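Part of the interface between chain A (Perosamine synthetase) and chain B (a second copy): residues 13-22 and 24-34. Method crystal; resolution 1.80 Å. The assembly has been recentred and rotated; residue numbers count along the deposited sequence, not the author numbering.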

# COMPACT_ATOMS: atom_id res chain seq x y z
N ALA A 13 -6.73 -18.82 9.48
CA ALA A 13 -7.14 -19.22 8.13
C ALA A 13 -8.43 -18.47 7.78
O ALA A 13 -9.39 -18.41 8.56
CB ALA A 13 -7.37 -20.72 8.06
N PRO A 14 -8.43 -17.85 6.60
CA PRO A 14 -9.59 -17.10 6.16
C PRO A 14 -10.81 -18.00 5.97
O PRO A 14 -10.78 -19.05 5.31
CB PRO A 14 -9.14 -16.52 4.80
CG PRO A 14 -7.66 -16.68 4.76
CD PRO A 14 -7.42 -17.94 5.54
N ARG A 15 -11.92 -17.55 6.54
CA ARG A 15 -13.16 -18.26 6.31
C ARG A 15 -13.97 -17.40 5.34
O ARG A 15 -14.58 -16.40 5.71
CB ARG A 15 -13.92 -18.45 7.61
CG ARG A 15 -14.98 -19.50 7.45
CD ARG A 15 -15.13 -20.14 8.77
NE ARG A 15 -16.44 -20.76 8.82
CZ ARG A 15 -16.63 -22.03 8.48
NH1 ARG A 15 -15.58 -22.77 8.13
NH2 ARG A 15 -17.85 -22.56 8.52
N LEU A 16 -13.93 -17.75 4.07
CA LEU A 16 -14.70 -16.98 3.11
C LEU A 16 -15.99 -17.77 2.85
O LEU A 16 -16.17 -18.38 1.82
CB LEU A 16 -13.84 -16.83 1.85
CG LEU A 16 -12.37 -16.39 2.02
CD1 LEU A 16 -11.66 -16.27 0.67
CD2 LEU A 16 -12.27 -15.07 2.77
N ASP A 17 -16.89 -17.75 3.81
CA ASP A 17 -18.10 -18.56 3.72
C ASP A 17 -19.40 -17.75 3.60
O ASP A 17 -20.47 -18.26 3.92
CB ASP A 17 -18.17 -19.50 4.93
CG ASP A 17 -18.46 -18.77 6.23
OD1 ASP A 17 -18.28 -17.53 6.30
OD2 ASP A 17 -18.87 -19.44 7.20
N GLY A 18 -19.26 -16.54 3.06
CA GLY A 18 -20.33 -15.60 2.75
C GLY A 18 -20.33 -15.28 1.24
O GLY A 18 -20.06 -16.18 0.40
N ASN A 19 -20.62 -14.01 0.92
CA ASN A 19 -20.67 -13.45 -0.44
C ASN A 19 -19.38 -12.92 -1.09
O ASN A 19 -19.43 -12.11 -2.02
CB ASN A 19 -21.62 -12.25 -0.40
CG ASN A 19 -23.03 -12.68 -0.18
OD1 ASN A 19 -23.39 -13.81 -0.52
ND2 ASN A 19 -23.79 -11.86 0.51
N GLU A 20 -18.22 -13.33 -0.59
CA GLU A 20 -16.93 -12.82 -1.08
C GLU A 20 -16.75 -13.07 -2.58
O GLU A 20 -16.52 -12.15 -3.38
CB GLU A 20 -15.79 -13.42 -0.22
CG GLU A 20 -15.90 -13.00 1.29
CD GLU A 20 -16.54 -14.07 2.16
OE1 GLU A 20 -17.04 -15.07 1.57
OE2 GLU A 20 -16.56 -13.89 3.42
N ARG A 21 -16.96 -14.33 -2.94
CA ARG A 21 -16.85 -14.77 -4.31
C ARG A 21 -17.85 -13.96 -5.11
O ARG A 21 -17.48 -13.24 -6.03
CB ARG A 21 -17.10 -16.27 -4.41
CG ARG A 21 -16.50 -16.97 -5.61
CD ARG A 21 -17.30 -18.28 -5.94
NE ARG A 21 -16.53 -19.30 -6.66
CZ ARG A 21 -16.90 -19.84 -7.82
NH1 ARG A 21 -16.13 -20.74 -8.45
NH2 ARG A 21 -18.05 -19.48 -8.35
N ASP A 22 -19.12 -14.03 -4.74
CA ASP A 22 -20.11 -13.24 -5.47
C ASP A 22 -19.72 -11.77 -5.68
O ASP A 22 -19.75 -11.28 -6.83
CB ASP A 22 -21.55 -13.44 -4.91
CG ASP A 22 -22.55 -12.39 -5.42
OD1 ASP A 22 -22.91 -12.36 -6.62
OD2 ASP A 22 -23.03 -11.57 -4.61
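Chain B, residues 24-34: VLECMDTTWIS

Chain B enters as the last turns of a helix, its amide-to-carbonyl hydrogen bonds running from B:Met28 N to B:Val24 O (3.1 Å) through B:Thr30 N to B:Glu26 O (2.8 Å). B:Thr31 then leaves helical geometry with positive phi (73/8), and a loop follows. The CA register fixes the direction: B:Met28 CA lies 6.2 Å from A:Arg21 CA, and B:Thr31 CA 6.9 Å from A:Pro14 CA, so the two stretches run in opposite senses.

A:Arg21, in the first turn of the chain A helix that starts at A:Glu20, has chi1 to chi3 all t. Its CA-to-CB bond points sideways, and this extension carries the guanidinium to B:Asp29, whose m rotamer (-64°) likewise brings its carboxylate nearer. The salt bridge is two-pronged: NE of A:Arg21 to OD1 of B:Asp29 at 2.7 Å (161°), NH1 to OD2 of the same pair at 2.8 Å (164°). The carboxylate meets the guanidinium edge, leaving a face for B:Leu25, whose CD2 lies 3.4 Å from A:Arg21 CZ; B:Leu25 chi1 is off-rotamer at -108°.

B:Met28, m at all three chi angles, folds its CE to 3.6 Å from A:Glu20 CB. The CA-to-CB bond of A:Glu20 points toward chain B, but with chi2 at 99°, between wells, the carboxylate turns back to its own chain, where OE1 accepts from A:Gly18 N (3.1 Å). A:Leu16 (m, t) places CD1 3.8 Å from B:Thr31 CB and 4.0 Å from B:Ile33 CD1.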

# COMPACT_ATOMS: atom_id res chain seq x y z
N VAL B 24 -8.76 -15.11 -11.10
CA VAL B 24 -9.25 -14.55 -9.84
C VAL B 24 -10.09 -15.61 -9.10
O VAL B 24 -10.09 -15.70 -7.85
CB VAL B 24 -10.07 -13.23 -9.98
CG1 VAL B 24 -10.97 -13.04 -8.71
CG2 VAL B 24 -9.14 -12.01 -10.23
N LEU B 25 -10.83 -16.38 -9.89
CA LEU B 25 -11.70 -17.42 -9.32
C LEU B 25 -10.93 -18.47 -8.57
O LEU B 25 -11.35 -18.98 -7.56
CB LEU B 25 -12.52 -18.05 -10.44
CG LEU B 25 -13.97 -17.56 -10.30
CD1 LEU B 25 -14.86 -18.22 -11.31
CD2 LEU B 25 -14.51 -17.73 -8.86
N GLU B 26 -9.78 -18.83 -9.10
CA GLU B 26 -8.99 -19.83 -8.44
C GLU B 26 -8.60 -19.28 -7.08
O GLU B 26 -8.71 -19.97 -6.09
CB GLU B 26 -7.72 -20.13 -9.24
CG GLU B 26 -6.72 -20.90 -8.39
CD GLU B 26 -5.56 -21.42 -9.20
OE1 GLU B 26 -5.72 -21.56 -10.45
OE2 GLU B 26 -4.50 -21.68 -8.57
N CYS B 27 -8.10 -18.05 -7.04
CA CYS B 27 -7.69 -17.46 -5.77
C CYS B 27 -8.79 -17.63 -4.74
O CYS B 27 -8.52 -18.04 -3.60
CB CYS B 27 -7.44 -15.93 -5.93
SG CYS B 27 -5.92 -15.58 -6.84
N MET B 28 -9.98 -17.18 -5.15
CA MET B 28 -11.16 -17.17 -4.31
C MET B 28 -11.46 -18.58 -3.86
O MET B 28 -11.53 -18.85 -2.67
CB MET B 28 -12.40 -16.65 -5.06
CG MET B 28 -12.55 -15.11 -5.35
SD MET B 28 -11.99 -14.05 -3.99
CE MET B 28 -13.40 -14.09 -2.85
N ASP B 29 -11.61 -19.49 -4.82
CA ASP B 29 -11.94 -20.88 -4.52
C ASP B 29 -10.95 -21.54 -3.60
O ASP B 29 -11.38 -22.20 -2.66
CB ASP B 29 -12.18 -21.71 -5.78
CG ASP B 29 -13.41 -21.22 -6.57
OD1 ASP B 29 -14.25 -20.53 -5.94
OD2 ASP B 29 -13.47 -21.46 -7.80
N THR B 30 -9.66 -21.31 -3.82
CA THR B 30 -8.56 -21.88 -3.01
C THR B 30 -8.34 -21.23 -1.64
O THR B 30 -7.62 -21.75 -0.78
CB THR B 30 -7.18 -21.79 -3.80
OG1 THR B 30 -6.82 -20.42 -4.10
CG2 THR B 30 -7.30 -22.56 -5.10
N THR B 31 -8.95 -20.06 -1.47
CA THR B 31 -8.73 -19.19 -0.33
C THR B 31 -7.40 -18.43 -0.26
O THR B 31 -7.17 -17.71 0.70
CB THR B 31 -9.49 -19.43 1.00
OG1 THR B 31 -8.59 -19.99 1.97
CG2 THR B 31 -10.69 -20.33 0.81
N TRP B 32 -6.62 -18.49 -1.34
CA TRP B 32 -5.37 -17.76 -1.47
C TRP B 32 -5.55 -16.34 -2.03
O TRP B 32 -5.25 -16.03 -3.18
CB TRP B 32 -4.39 -18.58 -2.32
CG TRP B 32 -4.00 -19.82 -1.56
CD1 TRP B 32 -4.83 -20.86 -1.27
CD2 TRP B 32 -2.79 -20.06 -0.83
NE1 TRP B 32 -4.18 -21.76 -0.47
CE2 TRP B 32 -2.92 -21.31 -0.20
CE3 TRP B 32 -1.58 -19.36 -0.68
CZ2 TRP B 32 -1.89 -21.88 0.55
CZ3 TRP B 32 -0.55 -19.95 0.05
CH2 TRP B 32 -0.72 -21.20 0.65
N ILE B 33 -6.05 -15.46 -1.17
CA ILE B 33 -6.35 -14.07 -1.52
C ILE B 33 -5.39 -13.03 -0.93
O ILE B 33 -5.57 -11.84 -1.14
CB ILE B 33 -7.84 -13.75 -1.14
CG1 ILE B 33 -8.01 -13.72 0.40
CG2 ILE B 33 -8.72 -14.78 -1.91
CD1 ILE B 33 -9.30 -13.10 0.98
N SER B 34 -4.44 -13.48 -0.11
CA SER B 34 -3.50 -12.58 0.54
C SER B 34 -2.22 -12.44 -0.31
O SER B 34 -2.14 -12.84 -1.49
CB SER B 34 -3.12 -13.13 1.93
OG SER B 34 -2.74 -12.10 2.84